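Local coordinates for SusD homolog (Bacteroides thetaiotaomicron VPI-5482, PDB 3IV0), which probably binds glycans at the outer membrane, as a SusD-family partner of a TonB-dependent transporter, although its own substrate is not known, at residues A107-V112 against R122-A127; R394-A399 against R419-I424. All blocks are in the same frame, centred on the assembly; numbering follows the deposited sequence.

Both contacts join consecutive helices of this SusD-like fold, but from opposite sides of its centre, about 38 Å apart between contact centres. Contact 1 pairs the end of helix 93-108 and the turn after it with helix 117-142, contact 2 the last turns of helices 385-398 and 408-422. The first is partly buried: a small apolar patch lies beside a lysine-aspartate bridge at the surface. In the second all the touching residues but one are buried, and the chemistry is mostly ionic, with three arginines and one glutamate meeting between the helices, a water bridging two of them, and charge partners gathered from several other segments.

Contact 1 of 2, residues A107-V112 against R122-A127; sequences AEIDKV and RFKAEA
I109 lays its side chain against two neighbours on helix 117-142, one with each branch. Its CG1 is anti to the backbone N (chi1 -162°), which sends the longer branch toward F123; there CD1 sits 3.8 Å from F123 CB and meets the ring at its edge, near the ring plane, on the CD2 side. The other branch turns to K124, where I109 CG2 lies 3.5 Å from K124 CE, closer than carbons usually pack, and also touches CG. The lysine's aliphatic chain, extended beyond CG, thus runs past the isoleucine before its charge is used. At its end K124 NZ donates to D110 OD1 over 2.8 Å, a salt bridge made on the syn lone pair of the carboxylate, with the two side chains crossing at about a right angle. A water closes a small ring here, giving a short 2.5 Å bond to D110 OD2 and accepting one of 3.2 Å from K124 NZ. The contact joins two successive helices as an antiparallel helical hairpin in the SusD-like N-terminal region: I109 to K111 form a 3-10 turn after helix 93-108, and R120, near the start of the second helix, donates through NH1 to the carbonyl oxygens of I109 and V112. Replacing K124 with an alanine would probably leave D110 without its charged mate and take away the chain packed on I109 CG2. The F123 side chain also touches E19, E23 and L26 of helix 19-39, which places the apolar part of the contact against a third helix. Within the same segment as I109, K111 NZ bridges to E108 OE1 at 2.8 Å, again on a syn lone pair.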
loop_
_atom_site.group_PDB
_atom_site.type_symbol
_atom_site.label_atom_id
_atom_site.label_comp_id
_atom_site.label_asym_id
_atom_site.label_seq_id
_atom_site.Cartn_x
_atom_site.Cartn_y
_atom_site.Cartn_z
ATOM N N ALA A 107 12.108 -21.008 11.122
ATOM C CA ALA A 107 12.330 -22.397 11.560
ATOM C C ALA A 107 13.803 -22.756 11.629
ATOM O O ALA A 107 14.172 -23.709 12.378
ATOM C CB ALA A 107 11.619 -23.333 10.603
ATOM N N GLU A 108 14.661 -22.102 10.848
ATOM C CA GLU A 108 16.046 -22.564 10.680
ATOM C C GLU A 108 17.107 -21.637 11.242
ATOM O O GLU A 108 18.230 -22.086 11.492
ATOM C CB GLU A 108 16.347 -22.811 9.210
ATOM C CG GLU A 108 15.460 -23.797 8.474
ATOM C CD GLU A 108 15.532 -25.206 9.030
ATOM O OE1 GLU A 108 16.537 -25.531 9.686
ATOM O OE2 GLU A 108 14.567 -25.964 8.849
ATOM N N ILE A 109 16.828 -20.352 11.400
ATOM C CA ILE A 109 17.880 -19.385 11.723
ATOM C C ILE A 109 18.588 -19.647 13.087
ATOM O O ILE A 109 19.750 -19.271 13.251
ATOM C CB ILE A 109 17.372 -17.896 11.642
ATOM C CG1 ILE A 109 18.571 -16.940 11.550
ATOM C CG2 ILE A 109 16.423 -17.538 12.814
ATOM C CD1 ILE A 109 18.143 -15.526 11.095
ATOM N N ASP A 110 17.899 -20.270 14.035
ATOM C CA ASP A 110 18.522 -20.598 15.337
ATOM C C ASP A 110 19.667 -21.591 15.174
ATOM O O ASP A 110 20.520 -21.699 16.069
ATOM C CB ASP A 110 17.493 -21.188 16.315
ATOM C CG ASP A 110 16.557 -20.157 16.886
ATOM O OD1 ASP A 110 16.934 -18.986 16.894
ATOM O OD2 ASP A 110 15.442 -20.527 17.348
ATOM N N LYS A 111 19.706 -22.283 14.046
ATOM C CA LYS A 111 20.807 -23.213 13.749
ATOM C C LYS A 111 22.111 -22.563 13.325
ATOM O O LYS A 111 23.163 -23.208 13.359
ATOM C CB LYS A 111 20.359 -24.226 12.705
ATOM C CG LYS A 111 19.220 -25.088 13.195
ATOM C CD LYS A 111 18.765 -26.052 12.116
ATOM C CE LYS A 111 17.540 -26.865 12.556
ATOM N NZ LYS A 111 16.974 -27.642 11.419
ATOM N N VAL A 112 22.087 -21.306 12.911
ATOM C CA VAL A 112 23.297 -20.612 12.464
ATOM C C VAL A 112 24.286 -20.454 13.630
ATOM O O VAL A 112 23.993 -19.829 14.658
ATOM C CB VAL A 112 22.973 -19.231 11.899
ATOM C CG1 VAL A 112 24.259 -18.542 11.492
ATOM C CG2 VAL A 112 22.040 -19.367 10.702
ATOM N N ARG A 122 16.725 -9.528 15.094
ATOM C CA ARG A 122 16.249 -8.575 14.100
ATOM C C ARG A 122 15.763 -9.289 12.855
ATOM O O ARG A 122 14.692 -8.947 12.330
ATOM C CB ARG A 122 17.368 -7.606 13.748
ATOM C CG ARG A 122 16.964 -6.585 12.684
ATOM C CD ARG A 122 17.995 -5.520 12.474
ATOM N NE ARG A 122 18.184 -4.808 13.711
ATOM C CZ ARG A 122 19.145 -3.944 13.964
ATOM N NH1 ARG A 122 20.036 -3.652 13.028
ATOM N NH2 ARG A 122 19.213 -3.384 15.167
ATOM N N PHE A 123 16.482 -10.273 12.348
ATOM C CA PHE A 123 16.102 -10.939 11.117
ATOM C C PHE A 123 14.804 -11.705 11.329
ATOM O O PHE A 123 13.962 -11.797 10.429
ATOM C CB PHE A 123 17.235 -11.842 10.601
ATOM C CG PHE A 123 18.518 -11.106 10.227
ATOM C CD1 PHE A 123 18.583 -9.737 10.128
ATOM C CD2 PHE A 123 19.660 -11.848 9.926
ATOM C CE1 PHE A 123 19.778 -9.108 9.777
ATOM C CE2 PHE A 123 20.856 -11.220 9.578
ATOM C CZ PHE A 123 20.920 -9.878 9.505
ATOM N N LYS A 124 14.632 -12.275 12.514
ATOM C CA LYS A 124 13.388 -12.942 12.832
ATOM C C LYS A 124 12.272 -11.908 12.801
ATOM O O LYS A 124 11.194 -12.177 12.242
ATOM C CB LYS A 124 13.438 -13.603 14.207
ATOM C CG LYS A 124 14.296 -14.864 14.278
ATOM C CD LYS A 124 14.293 -15.397 15.734
ATOM C CE LYS A 124 15.139 -16.616 15.923
ATOM N NZ LYS A 124 15.272 -16.851 17.412
ATOM N N ALA A 125 12.462 -10.763 13.453
ATOM C CA ALA A 125 11.428 -9.709 13.483
ATOM C C ALA A 125 11.079 -9.238 12.081
ATOM O O ALA A 125 9.878 -9.062 11.753
ATOM C CB ALA A 125 11.886 -8.550 14.311
ATOM N N GLU A 126 12.075 -9.048 11.229
ATOM C CA GLU A 126 11.825 -8.660 9.868
ATOM C C GLU A 126 11.076 -9.707 9.075
ATOM O O GLU A 126 10.157 -9.383 8.292
ATOM C CB GLU A 126 13.148 -8.338 9.157
ATOM C CG GLU A 126 13.857 -7.132 9.654
ATOM C CD GLU A 126 15.056 -6.823 8.815
ATOM O OE1 GLU A 126 14.882 -6.522 7.628
ATOM O OE2 GLU A 126 16.198 -6.907 9.306
ATOM N N ALA A 127 11.387 -10.976 9.298
ATOM C CA ALA A 127 10.697 -12.045 8.619
ATOM C C ALA A 127 9.238 -12.119 9.080
ATOM O O ALA A 127 8.344 -12.345 8.244
ATOM C CB ALA A 127 11.416 -13.405 8.885
HETATM O O HOH W 1 13.215 -19.290 17.384
#

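Contact 2 of 2, residues R394-A399 against R419-I424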
loop_
_atom_site.group_PDB
_atom_site.type_symbol
_atom_site.label_atom_id
_atom_site.label_comp_id
_atom_site.label_asym_id
_atom_site.label_seq_id
_atom_site.Cartn_x
_atom_site.Cartn_y
_atom_site.Cartn_z
ATOM N N ARG A 394 -1.864 18.651 11.104
ATOM C CA ARG A 394 -0.452 18.539 10.761
ATOM C C ARG A 394 -0.262 18.285 9.276
ATOM O O ARG A 394 0.632 18.852 8.651
ATOM C CB ARG A 394 0.213 17.464 11.594
ATOM C CG ARG A 394 0.390 17.919 13.055
ATOM C CD ARG A 394 0.853 16.839 13.941
ATOM N NE ARG A 394 2.180 16.379 13.587
ATOM C CZ ARG A 394 2.712 15.278 14.114
ATOM N NH1 ARG A 394 2.016 14.600 14.996
ATOM N NH2 ARG A 394 3.917 14.886 13.760
ATOM N N VAL A 395 -1.147 17.484 8.708
ATOM C CA VAL A 395 -1.111 17.200 7.284
ATOM C C VAL A 395 -1.645 18.389 6.471
ATOM O O VAL A 395 -1.040 18.766 5.468
ATOM C CB VAL A 395 -1.867 15.910 6.974
ATOM C CG1 VAL A 395 -1.901 15.640 5.466
ATOM C CG2 VAL A 395 -1.207 14.724 7.751
ATOM N N ARG A 396 -2.738 18.982 6.946
ATOM C CA ARG A 396 -3.286 20.165 6.271
ATOM C C ARG A 396 -2.250 21.282 6.245
ATOM O O ARG A 396 -2.049 21.929 5.225
ATOM C CB ARG A 396 -4.524 20.676 6.991
ATOM C CG ARG A 396 -5.701 19.740 7.097
ATOM C CD ARG A 396 -6.430 19.596 5.801
ATOM N NE ARG A 396 -7.127 20.845 5.440
ATOM C CZ ARG A 396 -7.861 20.978 4.348
ATOM N NH1 ARG A 396 -7.962 20.011 3.450
ATOM N NH2 ARG A 396 -8.458 22.137 4.098
ATOM N N ASN A 397 -1.612 21.535 7.383
ATOM C CA ASN A 397 -0.642 22.624 7.465
ATOM C C ASN A 397 0.557 22.374 6.551
ATOM O O ASN A 397 1.055 23.292 5.910
ATOM C CB ASN A 397 -0.183 22.879 8.895
ATOM C CG ASN A 397 -1.208 23.637 9.750
ATOM O OD1 ASN A 397 -1.342 23.367 10.953
ATOM N ND2 ASN A 397 -1.892 24.595 9.160
ATOM N N ARG A 398 1.015 21.127 6.445
ATOM C CA ARG A 398 2.135 20.843 5.560
ATOM C C ARG A 398 1.767 21.155 4.107
ATOM O O ARG A 398 2.615 21.628 3.345
ATOM C CB ARG A 398 2.605 19.377 5.733
ATOM C CG ARG A 398 3.868 19.081 4.991
ATOM C CD ARG A 398 3.677 18.505 3.624
ATOM N NE ARG A 398 3.079 17.169 3.673
ATOM C CZ ARG A 398 3.734 16.049 3.946
ATOM N NH1 ARG A 398 5.024 16.054 4.206
ATOM N NH2 ARG A 398 3.077 14.911 3.972
ATOM N N ALA A 399 0.516 20.918 3.738
ATOM C CA ALA A 399 0.018 21.221 2.388
ATOM C C ALA A 399 -0.383 22.683 2.190
ATOM O O ALA A 399 -0.861 23.038 1.115
ATOM C CB ALA A 399 -1.151 20.310 2.092
ATOM N N ARG A 419 -7.088 11.814 3.259
ATOM C CA ARG A 419 -6.307 10.658 2.807
ATOM C C ARG A 419 -6.379 10.529 1.294
ATOM O O ARG A 419 -5.377 10.194 0.649
ATOM C CB ARG A 419 -6.814 9.345 3.448
ATOM C CG ARG A 419 -6.352 9.160 4.907
ATOM C CD ARG A 419 -6.687 7.786 5.521
ATOM N NE ARG A 419 -6.154 6.666 4.750
ATOM C CZ ARG A 419 -4.924 6.179 4.856
ATOM N NH1 ARG A 419 -4.042 6.732 5.673
ATOM N NH2 ARG A 419 -4.531 5.156 4.118
ATOM N N CYS A 420 -7.520 10.823 0.675
ATOM C CA CYS A 420 -7.606 10.750 -0.772
ATOM C C CYS A 420 -6.722 11.786 -1.442
ATOM O O CYS A 420 -6.096 11.511 -2.461
ATOM C CB CYS A 420 -9.049 10.916 -1.211
ATOM S SG CYS A 420 -10.164 9.561 -0.792
ATOM N N ARG A 421 -6.660 12.991 -0.891
ATOM C CA ARG A 421 -5.775 14.025 -1.444
ATOM C C ARG A 421 -4.316 13.688 -1.206
ATOM O O ARG A 421 -3.481 13.741 -2.124
ATOM C CB ARG A 421 -6.032 15.370 -0.779
ATOM C CG ARG A 421 -7.305 16.088 -1.220
ATOM C CD ARG A 421 -7.432 17.435 -0.494
ATOM N NE ARG A 421 -7.975 17.337 0.841
ATOM C CZ ARG A 421 -9.262 17.253 1.125
ATOM N NH1 ARG A 421 -10.159 17.293 0.157
ATOM N NH2 ARG A 421 -9.656 17.147 2.374
ATOM N N GLU A 422 -3.979 13.359 0.037
ATOM C CA GLU A 422 -2.595 13.196 0.436
ATOM C C GLU A 422 -1.927 11.984 -0.209
ATOM O O GLU A 422 -0.758 12.053 -0.594
ATOM C CB GLU A 422 -2.513 13.076 1.950
ATOM C CG GLU A 422 -1.125 12.949 2.499
ATOM C CD GLU A 422 -0.272 14.161 2.260
ATOM O OE1 GLU A 422 -0.801 15.291 2.065
ATOM O OE2 GLU A 422 0.972 14.048 2.270
ATOM N N LEU A 423 -2.681 10.896 -0.377
ATOM C CA LEU A 423 -2.097 9.625 -0.782
ATOM C C LEU A 423 -2.372 9.208 -2.198
ATOM O O LEU A 423 -2.038 8.096 -2.603
ATOM C CB LEU A 423 -2.524 8.529 0.172
ATOM C CG LEU A 423 -2.204 8.757 1.645
ATOM C CD1 LEU A 423 -2.820 7.666 2.547
ATOM C CD2 LEU A 423 -0.688 8.850 1.938
ATOM N N ILE A 424 -2.867 10.130 -3.009
ATOM C CA ILE A 424 -3.157 9.795 -4.382
ATOM C C ILE A 424 -1.934 9.214 -5.066
ATOM O O ILE A 424 -0.848 9.761 -4.995
ATOM C CB ILE A 424 -3.732 11.035 -5.155
ATOM C CG1 ILE A 424 -4.198 10.564 -6.543
ATOM C CG2 ILE A 424 -2.729 12.212 -5.228
ATOM C CD1 ILE A 424 -5.073 11.614 -7.277
HETATM O O HOH W 2 0.329 17.423 3.273
#
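R398 and E422 form the salt bridge between the ends of helices 385-398 and 408-422, with R398 NH2 donating to E422 OE2 over 2.8 Å. The bond is bent, 132° at the hydrogen: although the guanidinium and carboxylate planes are only 12° apart, they are stepped, and NH2 meets the oxygen from above the carboxylate plane. A water lies beside this bridge. It accepts from R398 NE at 2.8 Å, lying in the guanidinium plane, and donates to E422 OE1 at 2.7 Å and to the carbonyl oxygen of V395 at 2.9 Å, so that one molecule ties both charged groups to the backbone of the first helix. E422 has CG anti to its own backbone N and bends at chi2, which turns the carboxylate across to R398. R319 and R366 add salt bridges to its OE1 and OE2, while R398 NH1 turns to E263 and the carbonyl of L248; with three arginines around it, E422 is likely to stay ionised. Farther out, R396 NH1 and R421 NH2 stand 3.5 Å apart, two donors with no bond between them and their guanidinium planes 75° apart. E418 probably offsets this like-charge approach, since its OE1 takes salt bridges from both R396 NH1 and R421 NE; R396 NE also donates to the carbonyl of S402, and R421 has its strongest polar partner in L310. Between the two polar clusters V395 supplies the packing, its CG1 3.6 Å from E422 OE1 and reaching along toward CD. The last turns of two successive helices thus meet while running in roughly the same direction, their ends tied by a buried ionic cluster, consistent with the helical, TPR-related SusD fold.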